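Local coordinates for protein solute carrier family 15 member 1 (Mus musculus, PDB 5A9D) that forms the extracellular domain of an intestinal peptide transporter that carries di- and tripeptides into cells together with protons, at residues 19-22 with 23-26; 64-67 with 68-71; 131-134 with 135-139. All coordinates share one frame; numbering follows the deposited sequence.

Contact 1: 19-22 with 23-26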
loop_
_atom_site.group_PDB
_atom_site.type_symbol
_atom_site.label_atom_id
_atom_site.label_comp_id
_atom_site.label_asym_id
_atom_site.label_seq_id
_atom_site.Cartn_x
_atom_site.Cartn_y
_atom_site.Cartn_z
ATOM N N VAL A 19 15.629 18.429 -3.369
ATOM C CA VAL A 19 15.908 17.038 -3.029
ATOM C C VAL A 19 17.199 16.698 -3.739
ATOM O O VAL A 19 17.281 16.801 -4.974
ATOM C CB VAL A 19 14.761 16.084 -3.441
ATOM C CG1 VAL A 19 15.129 14.646 -3.070
ATOM C CG2 VAL A 19 13.456 16.490 -2.756
ATOM N N HIS A 20 18.208 16.325 -2.960
ATOM C CA HIS A 20 19.530 15.978 -3.466
ATOM C C HIS A 20 19.642 14.475 -3.529
ATOM O O HIS A 20 19.683 13.801 -2.503
ATOM C CB HIS A 20 20.663 16.557 -2.583
ATOM C CG HIS A 20 20.585 18.034 -2.358
ATOM N ND1 HIS A 20 21.309 18.917 -3.137
ATOM C CD2 HIS A 20 19.895 18.734 -1.423
ATOM C CE1 HIS A 20 21.040 20.122 -2.659
ATOM N NE2 HIS A 20 20.198 20.061 -1.621
ATOM N N PHE A 21 19.633 13.957 -4.740
ATOM C CA PHE A 21 19.769 12.541 -5.004
ATOM C C PHE A 21 21.230 12.353 -5.396
ATOM O O PHE A 21 21.866 13.334 -5.790
ATOM C CB PHE A 21 18.880 12.144 -6.190
ATOM C CG PHE A 21 17.395 12.242 -5.964
ATOM C CD1 PHE A 21 16.708 11.222 -5.297
ATOM C CD2 PHE A 21 16.663 13.313 -6.484
ATOM C CE1 PHE A 21 15.314 11.280 -5.138
ATOM C CE2 PHE A 21 15.282 13.384 -6.309
ATOM C CZ PHE A 21 14.611 12.351 -5.659
ATOM N N PRO A 22 21.820 11.151 -5.332
ATOM C CA PRO A 22 23.235 11.036 -5.743
ATOM C C PRO A 22 23.410 11.375 -7.233
ATOM O O PRO A 22 22.711 10.844 -8.099
ATOM C CB PRO A 22 23.600 9.586 -5.381
ATOM C CG PRO A 22 22.546 9.168 -4.372
ATOM C CD PRO A 22 21.294 9.855 -4.871
ATOM N N GLY A 23 24.242 12.374 -7.480
ATOM C CA GLY A 23 24.542 12.889 -8.809
ATOM C C GLY A 23 23.545 13.871 -9.406
ATOM O O GLY A 23 23.815 14.410 -10.486
ATOM N N ASN A 24 22.367 14.095 -8.749
ATOM C CA ASN A 24 21.374 15.012 -9.303
ATOM C C ASN A 24 20.454 15.656 -8.230
ATOM O O ASN A 24 19.913 14.980 -7.351
ATOM C CB ASN A 24 20.589 14.348 -10.470
ATOM C CG ASN A 24 19.143 14.033 -10.297
ATOM O OD1 ASN A 24 18.744 13.125 -9.566
ATOM N ND2 ASN A 24 18.324 14.712 -11.088
ATOM N N SER A 25 20.332 16.994 -8.296
ATOM C CA SER A 25 19.486 17.782 -7.399
ATOM C C SER A 25 18.306 18.366 -8.148
ATOM O O SER A 25 18.454 18.872 -9.266
ATOM C CB SER A 25 20.272 18.907 -6.749
ATOM O OG SER A 25 21.305 18.379 -5.938
ATOM N N VAL A 26 17.136 18.297 -7.531
ATOM C CA VAL A 26 15.905 18.810 -8.110
ATOM C C VAL A 26 15.323 19.852 -7.180
ATOM O O VAL A 26 15.044 19.552 -6.012
ATOM C CB VAL A 26 14.885 17.682 -8.412
ATOM C CG1 VAL A 26 13.539 18.273 -8.861
ATOM C CG2 VAL A 26 15.428 16.763 -9.494
#

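Contact 2: 64-67 with 68-71. With GOL (glycerol), chain E.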
loop_
_atom_site.group_PDB
_atom_site.type_symbol
_atom_site.label_atom_id
_atom_site.label_comp_id
_atom_site.label_asym_id
_atom_site.label_seq_id
_atom_site.Cartn_x
_atom_site.Cartn_y
_atom_site.Cartn_z
ATOM N N ASP A 64 13.481 4.033 3.044
ATOM C CA ASP A 64 12.273 3.265 2.904
ATOM C C ASP A 64 11.842 3.320 1.430
ATOM O O ASP A 64 10.804 3.897 1.092
ATOM C CB ASP A 64 11.187 3.683 3.936
ATOM C CG ASP A 64 10.383 4.941 3.665
ATOM O OD1 ASP A 64 10.879 6.041 3.987
ATOM O OD2 ASP A 64 9.207 4.812 3.255
ATOM N N PHE A 65 12.708 2.750 0.545
ATOM C CA PHE A 65 12.393 2.623 -0.870
ATOM C C PHE A 65 12.502 1.172 -1.268
ATOM O O PHE A 65 13.493 0.531 -0.954
ATOM C CB PHE A 65 13.276 3.494 -1.744
ATOM C CG PHE A 65 13.108 4.966 -1.487
ATOM C CD1 PHE A 65 12.047 5.669 -2.041
ATOM C CD2 PHE A 65 14.017 5.652 -0.689
ATOM C CE1 PHE A 65 11.894 7.035 -1.796
ATOM C CE2 PHE A 65 13.855 7.008 -0.432
ATOM C CZ PHE A 65 12.812 7.700 -1.004
ATOM N N GLU A 66 11.480 0.641 -1.921
ATOM C CA GLU A 66 11.475 -0.744 -2.372
ATOM C C GLU A 66 11.848 -0.833 -3.835
ATOM O O GLU A 66 11.298 -0.102 -4.667
ATOM C CB GLU A 66 10.105 -1.396 -2.153
ATOM C CG GLU A 66 9.691 -1.557 -0.712
ATOM C CD GLU A 66 8.572 -2.563 -0.545
ATOM O OE1 GLU A 66 7.395 -2.194 -0.762
ATOM O OE2 GLU A 66 8.894 -3.752 -0.306
ATOM N N GLN A 67 12.742 -1.756 -4.173
ATOM C CA GLN A 67 13.094 -1.935 -5.588
ATOM C C GLN A 67 11.906 -2.537 -6.353
ATOM O O GLN A 67 11.090 -3.258 -5.770
ATOM C CB GLN A 67 14.392 -2.747 -5.784
ATOM C CG GLN A 67 14.473 -4.019 -4.946
ATOM C CD GLN A 67 15.893 -4.463 -4.774
ATOM O OE1 GLN A 67 16.568 -4.836 -5.730
ATOM N NE2 GLN A 67 16.367 -4.481 -3.540
ATOM N N GLY A 68 11.768 -2.126 -7.611
ATOM C CA GLY A 68 10.672 -2.540 -8.475
ATOM C C GLY A 68 9.408 -1.735 -8.249
ATOM O O GLY A 68 8.374 -2.024 -8.864
ATOM N N HIS A 69 9.483 -0.705 -7.357
ATOM C CA HIS A 69 8.341 0.128 -7.010
ATOM C C HIS A 69 8.518 1.604 -7.281
ATOM O O HIS A 69 9.644 2.109 -7.289
ATOM C CB HIS A 69 7.963 -0.074 -5.530
ATOM C CG HIS A 69 7.480 -1.458 -5.228
ATOM N ND1 HIS A 69 8.356 -2.546 -5.202
ATOM C CD2 HIS A 69 6.236 -1.891 -4.931
ATOM C CE1 HIS A 69 7.606 -3.600 -4.922
ATOM N NE2 HIS A 69 6.331 -3.250 -4.743
ATOM N N ARG A 70 7.400 2.298 -7.494
ATOM C CA ARG A 70 7.325 3.743 -7.635
ATOM C C ARG A 70 6.973 4.323 -6.284
ATOM O O ARG A 70 6.334 3.668 -5.466
ATOM C CB ARG A 70 6.248 4.193 -8.619
ATOM C CG ARG A 70 6.561 3.942 -10.046
ATOM C CD ARG A 70 5.340 4.287 -10.836
ATOM N NE ARG A 70 5.594 4.161 -12.262
ATOM C CZ ARG A 70 4.657 4.263 -13.194
ATOM N NH1 ARG A 70 3.397 4.537 -12.857
ATOM N NH2 ARG A 70 4.971 4.110 -14.473
ATOM N N HIS A 71 7.385 5.562 -6.068
ATOM C CA HIS A 71 7.142 6.259 -4.828
ATOM C C HIS A 71 6.912 7.722 -5.110
ATOM O O HIS A 71 7.504 8.275 -6.036
ATOM C CB HIS A 71 8.375 6.158 -3.907
ATOM C CG HIS A 71 8.894 4.761 -3.704
ATOM N ND1 HIS A 71 9.682 4.137 -4.670
ATOM C CD2 HIS A 71 8.739 3.921 -2.651
ATOM C CE1 HIS A 71 9.936 2.925 -4.194
ATOM N NE2 HIS A 71 9.408 2.756 -2.976
HETATM C C1 GOL E . 2.273 -3.144 -4.957
HETATM O O1 GOL E . 1.780 -4.244 -5.730
HETATM C C2 GOL E . 3.053 -3.652 -3.766
HETATM O O2 GOL E . 4.040 -4.599 -4.218
HETATM C C3 GOL E . 3.683 -2.551 -2.934
HETATM O O3 GOL E . 4.591 -3.044 -1.938
#

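Contact 3: 131-134 with 135-139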
loop_
_atom_site.group_PDB
_atom_site.type_symbol
_atom_site.label_atom_id
_atom_site.label_comp_id
_atom_site.label_asym_id
_atom_site.label_seq_id
_atom_site.Cartn_x
_atom_site.Cartn_y
_atom_site.Cartn_z
ATOM N N PHE A 131 5.087 -9.770 -9.963
ATOM C CA PHE A 131 4.538 -10.626 -11.005
ATOM C C PHE A 131 5.584 -11.327 -11.863
ATOM O O PHE A 131 6.641 -10.781 -12.169
ATOM C CB PHE A 131 3.534 -9.825 -11.865
ATOM C CG PHE A 131 2.328 -9.383 -11.044
ATOM C CD1 PHE A 131 2.410 -8.304 -10.178
ATOM C CD2 PHE A 131 1.103 -10.025 -11.173
ATOM C CE1 PHE A 131 1.312 -7.927 -9.390
ATOM C CE2 PHE A 131 -0.005 -9.620 -10.417
ATOM C CZ PHE A 131 0.115 -8.600 -9.498
ATOM N N PHE A 132 5.274 -12.585 -12.209
ATOM C CA PHE A 132 6.181 -13.502 -12.897
ATOM C C PHE A 132 5.478 -14.253 -13.986
ATOM O O PHE A 132 4.293 -14.571 -13.832
ATOM C CB PHE A 132 6.746 -14.544 -11.882
ATOM C CG PHE A 132 7.445 -13.914 -10.694
ATOM C CD1 PHE A 132 6.729 -13.547 -9.561
ATOM C CD2 PHE A 132 8.812 -13.654 -10.730
ATOM C CE1 PHE A 132 7.358 -12.872 -8.509
ATOM C CE2 PHE A 132 9.447 -13.043 -9.648
ATOM C CZ PHE A 132 8.722 -12.669 -8.542
ATOM N N PRO A 133 6.203 -14.635 -15.077
ATOM C CA PRO A 133 5.570 -15.483 -16.103
ATOM C C PRO A 133 5.261 -16.869 -15.509
ATOM O O PRO A 133 5.870 -17.254 -14.499
ATOM C CB PRO A 133 6.647 -15.575 -17.190
ATOM C CG PRO A 133 7.615 -14.470 -16.901
ATOM C CD PRO A 133 7.615 -14.356 -15.414
ATOM N N SER A 134 4.337 -17.630 -16.130
ATOM C CA SER A 134 3.944 -18.957 -15.629
ATOM C C SER A 134 5.085 -19.975 -15.535
ATOM O O SER A 134 6.122 -19.822 -16.178
ATOM C CB SER A 134 2.807 -19.546 -16.463
ATOM O OG SER A 134 2.433 -18.744 -17.560
ATOM N N GLY A 135 4.860 -21.012 -14.740
ATOM C CA GLY A 135 5.792 -22.116 -14.587
ATOM C C GLY A 135 6.508 -22.124 -13.268
ATOM O O GLY A 135 6.474 -21.130 -12.541
ATOM N N GLU A 136 7.137 -23.268 -12.932
ATOM C CA GLU A 136 7.907 -23.433 -11.677
ATOM C C GLU A 136 9.051 -22.378 -11.649
ATOM O O GLU A 136 9.752 -22.202 -12.638
ATOM C CB GLU A 136 8.455 -24.873 -11.613
ATOM C CG GLU A 136 9.397 -25.203 -10.473
ATOM C CD GLU A 136 9.990 -26.596 -10.551
ATOM O OE1 GLU A 136 10.899 -26.813 -11.384
ATOM O OE2 GLU A 136 9.579 -27.461 -9.742
ATOM N N LYS A 137 9.186 -21.641 -10.550
ATOM C CA LYS A 137 10.222 -20.613 -10.400
ATOM C C LYS A 137 11.111 -21.009 -9.236
ATOM O O LYS A 137 10.605 -21.408 -8.176
ATOM C CB LYS A 137 9.613 -19.203 -10.085
ATOM C CG LYS A 137 8.648 -18.627 -11.126
ATOM C CD LYS A 137 9.334 -18.313 -12.439
ATOM C CE LYS A 137 8.418 -18.640 -13.584
ATOM N NZ LYS A 137 9.095 -18.547 -14.890
ATOM N N GLN A 138 12.424 -20.856 -9.415
ATOM C CA GLN A 138 13.371 -21.097 -8.335
ATOM C C GLN A 138 13.456 -19.806 -7.506
ATOM O O GLN A 138 13.358 -18.719 -8.054
ATOM C CB GLN A 138 14.758 -21.442 -8.884
ATOM C CG GLN A 138 14.878 -22.860 -9.409
ATOM C CD GLN A 138 16.161 -23.470 -8.932
ATOM O OE1 GLN A 138 17.219 -23.307 -9.561
ATOM N NE2 GLN A 138 16.103 -24.129 -7.772
ATOM N N TYR A 139 13.634 -19.918 -6.194
ATOM C CA TYR A 139 13.811 -18.746 -5.346
ATOM C C TYR A 139 14.659 -19.041 -4.121
ATOM O O TYR A 139 14.853 -20.206 -3.749
ATOM C CB TYR A 139 12.475 -18.073 -4.972
ATOM C CG TYR A 139 11.546 -18.874 -4.091
ATOM C CD1 TYR A 139 10.668 -19.810 -4.636
ATOM C CD2 TYR A 139 11.479 -18.636 -2.725
ATOM C CE1 TYR A 139 9.765 -20.503 -3.832
ATOM C CE2 TYR A 139 10.599 -19.333 -1.913
ATOM C CZ TYR A 139 9.740 -20.258 -2.468
ATOM O OH TYR A 139 8.866 -20.887 -1.640
#

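Contact 1: 19-22 with 23-26
His20 and Ser25 meet across a tight beta hairpin, imidazole ND1 of His20 lying 2.9 Å from the hydroxyl OG of Ser25 in a hydrogen bond whose donor is not settled. His20 CG and Ser25 OG both lie anti to their carbonyl carbons, beside the backbone N (chi1 -54° for His20), which brings ring and hydroxyl together on one face of the sheet over a non-hydrogen-bonded pair. An alanine in place of His20 would probably leave Ser25 OG without this partner and lose the weak bond from NE2 to Ser51 OG.

On the other face Phe21 and Asn24 lie side by side, ring and amide planes 18° apart, with Asn24 OD1 3.5 Å from Phe21 CB. Val19 CG1 sits over one face of the Phe21 ring, toward its rim. Behind these side chains the backbone sets the register. Val19 and Val26 form a hydrogen-bonded pair, Val19 N reaching Val26 O at 2.9 Å and Val26 N returning to Val19 O at 3.0 Å. Phe21 and Asn24 form the next such pair and close a two-residue type II turn through Pro22 and Gly23, where the positive phi of Gly23 (82°) suits glycine and a CB would clash with Pro22 O.

Strand 24-28 is an outermost strand of its antiparallel sheet, and 17-21 runs between it and 49-52. Phe21 stacks on Phe40 and, with Val19, packs against Val9 of strand 4-11; Val26 rests on Met38 of strand 32-41, joining the two sheets of this immunoglobulin-like half.

Contact 2: 64-67 with 68-71
Gln67 O accepts the shortest protein bond of this turn, from His69 ND1 at 2.9 Å. The oxygen lies in the plane of the imidazole, whereas the nitrogen stands well above the plane of the Gln67 carbonyl. At the far end of the same ring His69 NE2 is hydrogen-bonded at 2.7 Å to O2 of a glycerol, probably left from the crystallisation liquor; the glycerol also bonds to Tyr129 O, and its O3 reaches Glu66 OE1 weakly. With both nitrogens engaged, the imidazole is probably held in this rotation in the crystal; without the glycerol the ND1 bond would remain. Glu66 comes over one face of that ring: OE1 stands 4.2 Å above the His69 ring plane, and Glu66 CB is 3.7 Å from His69 ND1.

The chain reverses here in a type II beta turn from Glu66 to His69, with Gly68 at positive phi, and leads from the loop after strand 58-60 into strand 69-76. Its closing bond, His69 N to Glu66 O, is weak.

His71 CG lies anti to the carbonyl carbon (chi1 -51°), which sends the ring back toward Glu66. His71 NE2 accepts the backbone N-H of Glu66 at 3.1 Å, the donor tilted 27° from the ring plane, while ND1 is bonded to Gln6 O of strand 4-11. Phe65 meets this imidazole in an edge-to-face pair: Phe65 CD1 points at the middle of the His71 ring face, 3.6 Å above it, with the planes at 79°. The phenyl ring is itself buried against Val5, Ile7 and Val83.

Contact 3: 131-134 with 135-139
Pro133 O and Ser134 O face the side chain of Lys137 across the bend that carries the chain out of strand 125-132, where Gly135, at phi 107° and psi 165°, lets the backbone turn back; a CB at this glycine would clash with Ser134 O. Lys137 does the reaching. Its CG is anti to the carbonyl carbon (chi1 -60°), and the chain then bends at chi2 and chi3, which folds the aliphatic end back over the two carbonyl groups. Lys137 CE comes close to both, within 3.0 Å of Pro133 O and 3.7 Å of Ser134 O, while Lys137 NZ gives a weak, long hydrogen bond of 3.5 Å to Ser134 O. NZ is the same distance from Pro133 O, but there the angle is too poor for a bond. The ammonium group therefore leans on the carbonyl side of the bend with a loose grip.

The link belongs to the second immunoglobulin-like half: it passes from 125-132, an outermost strand of the mixed sheet, to 138-142, between 109-113 and 153-155 in the antiparallel sheet facing it. Lys137 also packs on Met113 and Leu159 with its side chain, and its backbone N is bonded to Ser156 OG. At the strand ends next to the bend, Phe132 packs on Met113 and Tyr118, and Tyr139 meets the ring of Phe101.

How the contacts relate
The three contacts come in series along the chain and none touches another. Contacts 1 and 2 belong to the first immunoglobulin-like half, their centres about 17 Å apart: contact 1 is the hairpin of strands 17-21 and 24-28 in the antiparallel sheet, and contact 2 leads into strand 69-76 of the mixed sheet. Ile48 and Ile7 pack against Phe21 of the first and Phe65 of the second. Contact 3 lies in the second half, about 36 Å from contact 1 and 21 Å from contact 2 between centres (nearest atoms of 2 and 3 about 8 Å). Contact 2, where Gln67 touches Val117 and Glu119, marks the junction of the halves; contacts 1 and 3 lie out in each.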